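Local coordinates for protein thermostable monoacylglycerol lipase (PDB 4LHE) that hydrolyses monoacylglycerols to free fatty acid and glycerol, as a heat-stable bacterial lipase of the alpha/beta hydrolase fold, at residues A[14-25]-A[43-53]; A[181-192]-A[204-215]. All blocks are in the same frame, centred on the assembly; numbering follows the deposited sequence.

Interaction 1. Residues A[14-25]-A[43-53]; sequences FYAENGPVGVLL and YAKAGYTVCLP
Near one edge of the central sheet of this alpha/beta hydrolase, strand 49-52 lies between edge strand 14-16, antiparallel to it, and strand 21-25, parallel to it. Phe14 trades two backbone hydrogen bonds with Leu52, and Ala16 two with Val50; on the other flank Val23 N binds Thr49 O at 2.7 Å and Val23 O accepts from Cys51 N. Thr49 OG1, anti to its own carbonyl carbon (chi1 -65°), faces the connection 17-20 between its two flanking strands: it donates to Gly19 O at 2.6 Å and accepts from Asn18 N at 2.9 Å. With an alanine at Thr49, Asn18 N and Gly19 O would probably lose the hydroxyl they share, and the 17-20 turn would be less firmly held. Asn18 ND2 reaches Tyr48 O at 2.8 Å with a nearly straight N-H (176°), the oxygen lying in the amide plane, though ND2 stands well above the carbonyl plane of Tyr48. Strand 21-26, helix 37-45 and strand 49-52 form a beta-alpha-beta crossover, the helix ending in a Schellman motif at Gly47. On the face of the sheet that helix 37-45 covers, Phe14 CE2 meets Val50 CG1 at 3.6 Å, and Tyr43 lies against Val23 and Leu25. Across the sheet, Cys51 SG sits obliquely to the Tyr15 ring, 3.7 Å from CE1, with Leu24 CD1 also against the sulfur.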
loop_
_atom_site.group_PDB
_atom_site.type_symbol
_atom_site.label_atom_id
_atom_site.label_comp_id
_atom_site.label_asym_id
_atom_site.label_seq_id
_atom_site.Cartn_x
_atom_site.Cartn_y
_atom_site.Cartn_z
ATOM N N PHE A 14 0.523 -2.803 -13.914
ATOM C CA PHE A 14 1.633 -2.303 -14.709
ATOM C C PHE A 14 2.864 -3.151 -14.425
ATOM O O PHE A 14 3.289 -3.277 -13.273
ATOM C CB PHE A 14 1.886 -0.812 -14.402
ATOM C CG PHE A 14 3.163 -0.267 -14.999
ATOM C CD1 PHE A 14 3.302 -0.115 -16.369
ATOM C CD2 PHE A 14 4.217 0.107 -14.184
ATOM C CE1 PHE A 14 4.481 0.390 -16.908
ATOM C CE2 PHE A 14 5.394 0.606 -14.722
ATOM C CZ PHE A 14 5.523 0.747 -16.081
ATOM N N TYR A 15 3.415 -3.756 -15.480
ATOM C CA TYR A 15 4.652 -4.524 -15.379
ATOM C C TYR A 15 5.708 -3.961 -16.331
ATOM O O TYR A 15 5.386 -3.563 -17.456
ATOM C CB TYR A 15 4.401 -6.001 -15.722
ATOM C CG TYR A 15 3.314 -6.648 -14.888
ATOM C CD1 TYR A 15 3.633 -7.373 -13.744
ATOM C CD2 TYR A 15 1.972 -6.527 -15.240
ATOM C CE1 TYR A 15 2.651 -7.968 -12.974
ATOM C CE2 TYR A 15 0.978 -7.118 -14.471
ATOM C CZ TYR A 15 1.329 -7.831 -13.337
ATOM O OH TYR A 15 0.357 -8.429 -12.570
ATOM N N ALA A 16 6.962 -3.926 -15.881
ATOM C CA ALA A 16 8.068 -3.514 -16.745
ATOM C C ALA A 16 9.355 -4.189 -16.334
ATOM O O ALA A 16 9.763 -4.114 -15.163
ATOM C CB ALA A 16 8.239 -2.000 -16.758
ATOM N N GLU A 17 9.996 -4.839 -17.304
ATOM C CA GLU A 17 11.234 -5.572 -17.078
ATOM C C GLU A 17 12.535 -4.955 -17.549
ATOM O O GLU A 17 12.878 -5.024 -18.730
ATOM C CB GLU A 17 11.227 -6.892 -17.844
ATOM C CG GLU A 17 10.040 -7.767 -17.545
ATOM C CD GLU A 17 10.360 -9.237 -17.752
ATOM O OE1 GLU A 17 11.565 -9.582 -17.805
ATOM O OE2 GLU A 17 9.408 -10.038 -17.854
ATOM N N ASN A 18 13.243 -4.343 -16.612
ATOM C CA ASN A 18 14.493 -3.676 -16.907
ATOM C C ASN A 18 15.836 -4.172 -16.400
ATOM O O ASN A 18 16.555 -4.836 -17.140
ATOM C CB ASN A 18 14.299 -2.250 -16.394
ATOM C CG ASN A 18 13.254 -1.483 -17.193
ATOM O OD1 ASN A 18 13.329 -1.409 -18.424
ATOM N ND2 ASN A 18 12.268 -0.919 -16.497
ATOM N N GLY A 19 16.171 -3.878 -15.149
ATOM C CA GLY A 19 17.438 -4.318 -14.594
ATOM C C GLY A 19 17.074 -5.294 -13.498
ATOM O O GLY A 19 15.893 -5.516 -13.214
ATOM N N PRO A 20 18.099 -5.858 -12.846
ATOM C CA PRO A 20 18.018 -6.958 -11.879
ATOM C C PRO A 20 17.525 -6.510 -10.515
ATOM O O PRO A 20 17.278 -7.357 -9.664
ATOM C CB PRO A 20 19.466 -7.425 -11.782
ATOM C CG PRO A 20 20.242 -6.170 -11.973
ATOM C CD PRO A 20 19.492 -5.424 -13.052
ATOM N N VAL A 21 17.386 -5.205 -10.303
ATOM C CA VAL A 21 16.728 -4.725 -9.096
ATOM C C VAL A 21 15.228 -4.485 -9.355
ATOM O O VAL A 21 14.862 -3.842 -10.346
ATOM C CB VAL A 21 17.373 -3.443 -8.575
ATOM C CG1 VAL A 21 16.687 -3.023 -7.285
ATOM C CG2 VAL A 21 18.855 -3.676 -8.318
ATOM N N GLY A 22 14.374 -4.992 -8.467
ATOM C CA GLY A 22 12.933 -4.917 -8.664
ATOM C C GLY A 22 12.198 -4.112 -7.610
ATOM O O GLY A 22 12.601 -4.065 -6.452
ATOM N N VAL A 23 11.128 -3.443 -8.021
ATOM C CA VAL A 23 10.263 -2.775 -7.067
ATOM C C VAL A 23 8.821 -3.279 -7.209
ATOM O O VAL A 23 8.220 -3.189 -8.287
ATOM C CB VAL A 23 10.284 -1.236 -7.214
ATOM C CG1 VAL A 23 9.510 -0.618 -6.074
ATOM C CG2 VAL A 23 11.708 -0.706 -7.190
ATOM N N LEU A 24 8.285 -3.807 -6.110
ATOM C CA LEU A 24 6.872 -4.184 -6.022
ATOM C C LEU A 24 6.126 -2.994 -5.419
ATOM O O LEU A 24 6.526 -2.498 -4.352
ATOM C CB LEU A 24 6.733 -5.387 -5.081
ATOM C CG LEU A 24 5.337 -5.957 -4.870
ATOM C CD1 LEU A 24 4.841 -6.508 -6.153
ATOM C CD2 LEU A 24 5.344 -7.050 -3.790
ATOM N N LEU A 25 5.061 -2.530 -6.078
ATOM C CA LEU A 25 4.261 -1.419 -5.534
ATOM C C LEU A 25 2.832 -1.846 -5.180
ATOM O O LEU A 25 2.122 -2.413 -6.015
ATOM C CB LEU A 25 4.213 -0.253 -6.519
ATOM C CG LEU A 25 5.549 0.387 -6.905
ATOM C CD1 LEU A 25 6.137 -0.305 -8.122
ATOM C CD2 LEU A 25 5.361 1.872 -7.194
ATOM N N TYR A 43 10.157 4.739 -11.388
ATOM C CA TYR A 43 11.175 3.737 -11.023
ATOM C C TYR A 43 11.605 2.901 -12.241
ATOM O O TYR A 43 12.775 2.526 -12.373
ATOM C CB TYR A 43 10.706 2.831 -9.867
ATOM C CG TYR A 43 10.263 3.576 -8.608
ATOM C CD1 TYR A 43 10.728 4.853 -8.318
ATOM C CD2 TYR A 43 9.359 2.996 -7.728
ATOM C CE1 TYR A 43 10.309 5.531 -7.167
ATOM C CE2 TYR A 43 8.940 3.658 -6.592
ATOM C CZ TYR A 43 9.412 4.925 -6.319
ATOM O OH TYR A 43 8.968 5.576 -5.178
ATOM N N ALA A 44 10.648 2.618 -13.117
ATOM C CA ALA A 44 10.923 1.914 -14.365
ATOM C C ALA A 44 11.869 2.741 -15.244
ATOM O O ALA A 44 12.822 2.214 -15.824
ATOM C CB ALA A 44 9.623 1.625 -15.089
ATOM N N LYS A 45 11.613 4.043 -15.329
ATOM C CA LYS A 45 12.494 4.933 -16.088
ATOM C C LYS A 45 13.908 5.018 -15.476
ATOM O O LYS A 45 14.903 5.205 -16.186
ATOM C CB LYS A 45 11.862 6.324 -16.252
ATOM C CG LYS A 45 12.792 7.368 -16.894
ATOM C CD LYS A 45 13.216 6.974 -18.327
ATOM C CE LYS A 45 14.717 7.187 -18.595
ATOM N NZ LYS A 45 15.132 8.624 -18.526
ATOM N N ALA A 46 14.016 4.850 -14.164
ATOM C CA ALA A 46 15.335 4.869 -13.541
ATOM C C ALA A 46 16.080 3.544 -13.720
ATOM O O ALA A 46 17.200 3.411 -13.260
ATOM C CB ALA A 46 15.217 5.201 -12.085
ATOM N N GLY A 47 15.441 2.545 -14.325
ATOM C CA GLY A 47 16.135 1.296 -14.618
ATOM C C GLY A 47 15.655 0.075 -13.858
ATOM O O GLY A 47 16.155 -1.033 -14.065
ATOM N N TYR A 48 14.654 0.253 -13.007
ATOM C CA TYR A 48 14.181 -0.844 -12.182
ATOM C C TYR A 48 13.133 -1.687 -12.891
ATOM O O TYR A 48 12.339 -1.185 -13.675
ATOM C CB TYR A 48 13.635 -0.297 -10.858
ATOM C CG TYR A 48 14.716 0.358 -10.028
ATOM C CD1 TYR A 48 15.589 -0.416 -9.287
ATOM C CD2 TYR A 48 14.873 1.740 -9.998
ATOM C CE1 TYR A 48 16.587 0.155 -8.532
ATOM C CE2 TYR A 48 15.888 2.326 -9.239
ATOM C CZ TYR A 48 16.742 1.510 -8.514
ATOM O OH TYR A 48 17.752 2.033 -7.733
ATOM N N THR A 49 13.172 -2.986 -12.641
ATOM C CA THR A 49 12.043 -3.841 -12.955
ATOM C C THR A 49 10.964 -3.495 -11.932
ATOM O O THR A 49 11.242 -3.338 -10.739
ATOM C CB THR A 49 12.456 -5.304 -12.890
ATOM O OG1 THR A 49 13.412 -5.540 -13.935
ATOM C CG2 THR A 49 11.271 -6.231 -13.086
ATOM N N VAL A 50 9.736 -3.361 -12.410
ATOM C CA VAL A 50 8.660 -2.813 -11.604
ATOM C C VAL A 50 7.435 -3.716 -11.720
ATOM O O VAL A 50 7.098 -4.168 -12.815
ATOM C CB VAL A 50 8.364 -1.389 -12.089
ATOM C CG1 VAL A 50 6.922 -1.043 -11.919
ATOM C CG2 VAL A 50 9.274 -0.387 -11.364
ATOM N N CYS A 51 6.795 -4.012 -10.593
ATOM C CA CYS A 51 5.549 -4.790 -10.604
ATOM C C CYS A 51 4.469 -4.077 -9.785
ATOM O O CYS A 51 4.632 -3.845 -8.580
ATOM C CB CYS A 51 5.794 -6.210 -10.069
ATOM S SG CYS A 51 4.303 -7.235 -9.798
ATOM N N LEU A 52 3.365 -3.736 -10.438
ATOM C CA LEU A 52 2.290 -3.000 -9.780
ATOM C C LEU A 52 0.995 -3.743 -10.041
ATOM O O LEU A 52 0.270 -3.438 -11.004
ATOM C CB LEU A 52 2.224 -1.538 -10.281
ATOM C CG LEU A 52 0.980 -0.692 -9.940
ATOM C CD1 LEU A 52 0.564 -0.849 -8.481
ATOM C CD2 LEU A 52 1.216 0.778 -10.248
ATOM N N PRO A 53 0.714 -4.753 -9.203
ATOM C CA PRO A 53 -0.471 -5.609 -9.358
ATOM C C PRO A 53 -1.744 -4.881 -8.967
ATOM O O PRO A 53 -1.689 -3.874 -8.244
ATOM C CB PRO A 53 -0.206 -6.770 -8.376
ATOM C CG PRO A 53 0.725 -6.189 -7.330
ATOM C CD PRO A 53 1.595 -5.200 -8.104
HETATM O O HOH W 1 -0.731 -3.023 -5.972
#

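Interaction 2. Residues A[181-192]-A[204-215]; sequences LDRIVCPALIFV and ADIIFQGISSTE
Ile190 CD1 presses on the helix 204-210, 3.6 Å from Ile207 CG2 and close to Phe208 CB, while it lies at the edge of the Phe208 ring, near its plane. The CG2 branch of the same isoleucine, anti to the backbone N, turns to Ala204 CB, which also meets Val192 CB at 4.0 Å. Further along, Ile211, the first residue past the helix, packs against the turn that leads into the strand: its CG1 stands between backbone N and carbonyl carbon (chi1 60°), and from there CD1 reaches Ala188 CB at 3.7 Å, whereas CG2 packs on Ile184 CB and CD1. Leu181 lays CD1 along the helix backbone at Ile206 O and Ile207 CA; a side chain on Gly210 would clash with that methyl. Strand 188-193, helix 202-210 and strand 216-221 make a beta-alpha-beta unit, in which helix 204-210 runs almost antiparallel to strand 188-192, their axes 9.4 Å apart. Beyond the helix end, polar groups fasten the two turns together. Ser212 OG donates to Asp182 O at 2.9 Å, in the carbonyl plane and on a lone pair, and Ser212 N binds Ile184 O. Ser213 OG donates to Cys186 O at 2.7 Å, somewhat tilted from the carbonyl plane. Ala188 N to Glu215 O, 2.9 Å, begins the pairing with the next strand. Outside these segments, Ile184 is backed by Leu104 and Ala107 of helix 98-109, Lys216 makes a cation-pi contact with the Phe208 ring, and Glu215 OE1 is hydrogen-bonded to His248.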
loop_
_atom_site.group_PDB
_atom_site.type_symbol
_atom_site.label_atom_id
_atom_site.label_comp_id
_atom_site.label_asym_id
_atom_site.label_seq_id
_atom_site.Cartn_x
_atom_site.Cartn_y
_atom_site.Cartn_z
ATOM N N LEU A 181 5.571 -7.403 13.596
ATOM C CA LEU A 181 6.553 -6.400 13.144
ATOM C C LEU A 181 8.002 -6.821 13.393
ATOM O O LEU A 181 8.883 -6.621 12.548
ATOM C CB LEU A 181 6.274 -5.036 13.788
ATOM C CG LEU A 181 5.042 -4.321 13.219
ATOM C CD1 LEU A 181 4.735 -3.012 13.923
ATOM C CD2 LEU A 181 5.218 -4.092 11.709
ATOM N N ASP A 182 8.230 -7.428 14.553
ATOM C CA ASP A 182 9.545 -7.918 14.963
ATOM C C ASP A 182 10.201 -8.869 13.949
ATOM O O ASP A 182 11.423 -9.045 13.954
ATOM C CB ASP A 182 9.400 -8.614 16.317
ATOM C CG ASP A 182 8.303 -9.659 16.307
ATOM O OD1 ASP A 182 7.127 -9.306 16.580
ATOM O OD2 ASP A 182 8.615 -10.831 16.006
ATOM N N ARG A 183 9.394 -9.479 13.083
ATOM C CA ARG A 183 9.910 -10.352 12.022
ATOM C C ARG A 183 10.658 -9.574 10.930
ATOM O O ARG A 183 11.416 -10.159 10.152
ATOM C CB ARG A 183 8.766 -11.141 11.368
ATOM C CG ARG A 183 7.798 -11.856 12.338
ATOM C CD ARG A 183 8.289 -13.247 12.754
ATOM N NE ARG A 183 7.244 -14.050 13.407
ATOM C CZ ARG A 183 7.099 -14.180 14.728
ATOM N NH1 ARG A 183 7.932 -13.555 15.554
ATOM N NH2 ARG A 183 6.122 -14.935 15.229
ATOM N N ILE A 184 10.427 -8.262 10.862
ATOM C CA ILE A 184 11.016 -7.429 9.812
ATOM C C ILE A 184 12.425 -6.962 10.184
ATOM O O ILE A 184 12.603 -6.260 11.171
ATOM C CB ILE A 184 10.141 -6.187 9.518
ATOM C CG1 ILE A 184 8.745 -6.607 9.058
ATOM C CG2 ILE A 184 10.774 -5.345 8.439
ATOM C CD1 ILE A 184 7.784 -5.419 8.836
ATOM N N VAL A 185 13.422 -7.333 9.381
ATOM C CA VAL A 185 14.792 -6.901 9.654
ATOM C C VAL A 185 15.471 -6.095 8.523
ATOM O O VAL A 185 16.633 -5.683 8.669
ATOM C CB VAL A 185 15.701 -8.100 10.035
ATOM C CG1 VAL A 185 15.107 -8.893 11.194
ATOM C CG2 VAL A 185 15.929 -8.986 8.831
ATOM N N CYS A 186 14.772 -5.865 7.410
ATOM C CA CYS A 186 15.394 -5.171 6.282
ATOM C C CYS A 186 15.330 -3.667 6.488
ATOM O O CYS A 186 14.548 -3.188 7.320
ATOM C CB CYS A 186 14.715 -5.569 4.973
ATOM S SG CYS A 186 12.986 -5.075 4.875
ATOM N N PRO A 187 16.186 -2.906 5.776
ATOM C CA PRO A 187 16.126 -1.441 5.856
ATOM C C PRO A 187 14.713 -0.885 5.637
ATOM O O PRO A 187 13.970 -1.361 4.776
ATOM C CB PRO A 187 17.050 -0.999 4.712
ATOM C CG PRO A 187 18.099 -2.066 4.689
ATOM C CD PRO A 187 17.336 -3.364 4.964
ATOM N N ALA A 188 14.342 0.122 6.413
ATOM C CA ALA A 188 12.999 0.686 6.295
ATOM C C ALA A 188 13.032 2.209 6.116
ATOM O O ALA A 188 13.771 2.906 6.808
ATOM C CB ALA A 188 12.139 0.280 7.501
ATOM N N LEU A 189 12.261 2.706 5.152
ATOM C CA LEU A 189 12.091 4.133 4.924
ATOM C C LEU A 189 10.594 4.402 5.063
ATOM O O LEU A 189 9.784 3.924 4.262
ATOM C CB LEU A 189 12.569 4.525 3.518
ATOM C CG LEU A 189 12.325 5.974 3.070
ATOM C CD1 LEU A 189 13.077 6.921 3.974
ATOM C CD2 LEU A 189 12.713 6.221 1.604
ATOM N N ILE A 190 10.232 5.163 6.083
ATOM C CA ILE A 190 8.835 5.282 6.493
ATOM C C ILE A 190 8.323 6.689 6.230
ATOM O O ILE A 190 8.713 7.628 6.931
ATOM C CB ILE A 190 8.694 4.921 7.994
ATOM C CG1 ILE A 190 9.165 3.480 8.248
ATOM C CG2 ILE A 190 7.259 5.080 8.478
ATOM C CD1 ILE A 190 9.216 3.104 9.726
ATOM N N PHE A 191 7.461 6.835 5.214
ATOM C CA PHE A 191 6.788 8.099 4.927
ATOM C C PHE A 191 5.507 8.292 5.731
ATOM O O PHE A 191 4.725 7.358 5.911
ATOM C CB PHE A 191 6.433 8.197 3.437
ATOM C CG PHE A 191 7.634 8.352 2.538
ATOM C CD1 PHE A 191 8.341 9.550 2.494
ATOM C CD2 PHE A 191 8.054 7.299 1.729
ATOM C CE1 PHE A 191 9.452 9.689 1.660
ATOM C CE2 PHE A 191 9.150 7.444 0.896
ATOM C CZ PHE A 191 9.852 8.626 0.859
ATOM N N VAL A 192 5.278 9.522 6.187
ATOM C CA VAL A 192 4.052 9.830 6.910
ATOM C C VAL A 192 3.604 11.254 6.606
ATOM O O VAL A 192 4.398 12.201 6.648
ATOM C CB VAL A 192 4.204 9.605 8.430
ATOM C CG1 VAL A 192 5.360 10.437 8.988
ATOM C CG2 VAL A 192 2.897 9.924 9.143
ATOM N N ALA A 204 3.283 5.521 12.134
ATOM C CA ALA A 204 4.689 5.581 11.758
ATOM C C ALA A 204 5.582 5.166 12.925
ATOM O O ALA A 204 6.516 4.365 12.764
ATOM C CB ALA A 204 5.037 6.978 11.304
ATOM N N ASP A 205 5.283 5.710 14.100
ATOM C CA ASP A 205 6.056 5.420 15.309
ATOM C C ASP A 205 5.930 3.965 15.755
ATOM O O ASP A 205 6.916 3.351 16.161
ATOM C CB ASP A 205 5.648 6.378 16.428
ATOM C CG ASP A 205 5.952 7.818 16.085
ATOM O OD1 ASP A 205 7.093 8.085 15.675
ATOM O OD2 ASP A 205 5.057 8.685 16.209
ATOM N N ILE A 206 4.725 3.410 15.654
ATOM C CA ILE A 206 4.482 2.006 15.992
ATOM C C ILE A 206 5.237 1.062 15.059
ATOM O O ILE A 206 5.791 0.039 15.492
ATOM C CB ILE A 206 2.972 1.687 15.927
ATOM C CG1 ILE A 206 2.213 2.572 16.927
ATOM C CG2 ILE A 206 2.722 0.208 16.176
ATOM C CD1 ILE A 206 0.726 2.787 16.601
ATOM N N ILE A 207 5.247 1.405 13.772
ATOM C CA ILE A 207 6.018 0.647 12.796
ATOM C C ILE A 207 7.501 0.773 13.149
ATOM O O ILE A 207 8.207 -0.232 13.273
ATOM C CB ILE A 207 5.731 1.156 11.357
ATOM C CG1 ILE A 207 4.293 0.800 10.960
ATOM C CG2 ILE A 207 6.740 0.574 10.360
ATOM C CD1 ILE A 207 3.786 1.512 9.708
ATOM N N PHE A 208 7.947 2.009 13.357
ATOM C CA PHE A 208 9.349 2.291 13.653
ATOM C C PHE A 208 9.843 1.548 14.910
ATOM O O PHE A 208 10.960 1.012 14.933
ATOM C CB PHE A 208 9.562 3.807 13.775
ATOM C CG PHE A 208 10.994 4.213 14.022
ATOM C CD1 PHE A 208 11.827 4.564 12.963
ATOM C CD2 PHE A 208 11.500 4.268 15.315
ATOM C CE1 PHE A 208 13.139 4.951 13.192
ATOM C CE2 PHE A 208 12.813 4.651 15.550
ATOM C CZ PHE A 208 13.632 4.992 14.493
ATOM N N GLN A 209 9.012 1.493 15.946
ATOM C CA GLN A 209 9.424 0.825 17.176
ATOM C C GLN A 209 9.302 -0.690 17.062
ATOM O O GLN A 209 10.140 -1.426 17.586
ATOM C CB GLN A 209 8.648 1.364 18.392
ATOM C CG GLN A 209 8.807 2.876 18.654
ATOM C CD GLN A 209 10.262 3.332 18.857
ATOM O OE1 GLN A 209 11.173 2.518 19.050
ATOM N NE2 GLN A 209 10.476 4.648 18.817
ATOM N N GLY A 210 8.287 -1.157 16.343
ATOM C CA GLY A 210 7.988 -2.581 16.293
ATOM C C GLY A 210 8.888 -3.449 15.425
ATOM O O GLY A 210 8.988 -4.669 15.658
ATOM N N ILE A 211 9.515 -2.855 14.409
ATOM C CA ILE A 211 10.408 -3.627 13.543
ATOM C C ILE A 211 11.779 -3.784 14.183
ATOM O O ILE A 211 12.218 -2.937 14.970
ATOM C CB ILE A 211 10.587 -2.990 12.143
ATOM C CG1 ILE A 211 11.190 -1.583 12.282
ATOM C CG2 ILE A 211 9.244 -2.986 11.387
ATOM C CD1 ILE A 211 11.265 -0.791 10.982
ATOM N N SER A 212 12.463 -4.866 13.825
ATOM C CA SER A 212 13.786 -5.141 14.376
ATOM C C SER A 212 14.889 -4.661 13.426
ATOM O O SER A 212 16.082 -4.851 13.693
ATOM C CB SER A 212 13.918 -6.631 14.675
ATOM O OG SER A 212 12.889 -7.049 15.551
ATOM N N SER A 213 14.465 -4.032 12.325
ATOM C CA SER A 213 15.344 -3.332 11.387
ATOM C C SER A 213 16.359 -2.408 12.070
ATOM O O SER A 213 15.985 -1.565 12.890
ATOM C CB SER A 213 14.480 -2.495 10.437
ATOM O OG SER A 213 13.513 -3.309 9.796
ATOM N N THR A 214 17.634 -2.546 11.711
ATOM C CA THR A 214 18.694 -1.723 12.300
ATOM C C THR A 214 18.870 -0.408 11.537
ATOM O O THR A 214 19.321 0.597 12.093
ATOM C CB THR A 214 20.048 -2.480 12.379
ATOM O OG1 THR A 214 20.502 -2.830 11.068
ATOM C CG2 THR A 214 19.913 -3.758 13.183
ATOM N N GLU A 215 18.518 -0.434 10.258
ATOM C CA GLU A 215 18.507 0.763 9.430
ATOM C C GLU A 215 17.046 1.107 9.183
ATOM O O GLU A 215 16.340 0.368 8.478
ATOM C CB GLU A 215 19.226 0.495 8.102
ATOM C CG GLU A 215 19.313 1.705 7.172
ATOM C CD GLU A 215 20.627 1.785 6.431
ATOM O OE1 GLU A 215 20.945 2.879 5.907
ATOM O OE2 GLU A 215 21.347 0.761 6.371
HETATM O O HOH W 2 18.124 -3.321 8.496
#

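How the interactions relate
Each contact joins elements of a beta-alpha-beta unit of one mixed sheet, interaction 1 adding the antiparallel edge strand 14-16; strands 90-96 and 115-119 separate strand 21-26 of interaction 1 from strand 188-193 of interaction 2. Their centres are about 23 Å apart and their nearest atoms about 6 Å, so they do not touch. Helix 234-247 covers side chains of both, with Phe245 on Val23 and Phe244 on Leu189. Each also has a residue near the probable catalytic apparatus: Leu25 lies close to the likely nucleophile elbow of Gly95, Ser97 and Gly99, and Val192 close to the presumed triad of Ser97, His226 and Asp196, in neither case touching it. Interaction 1 closes along the chain before interaction 2 opens.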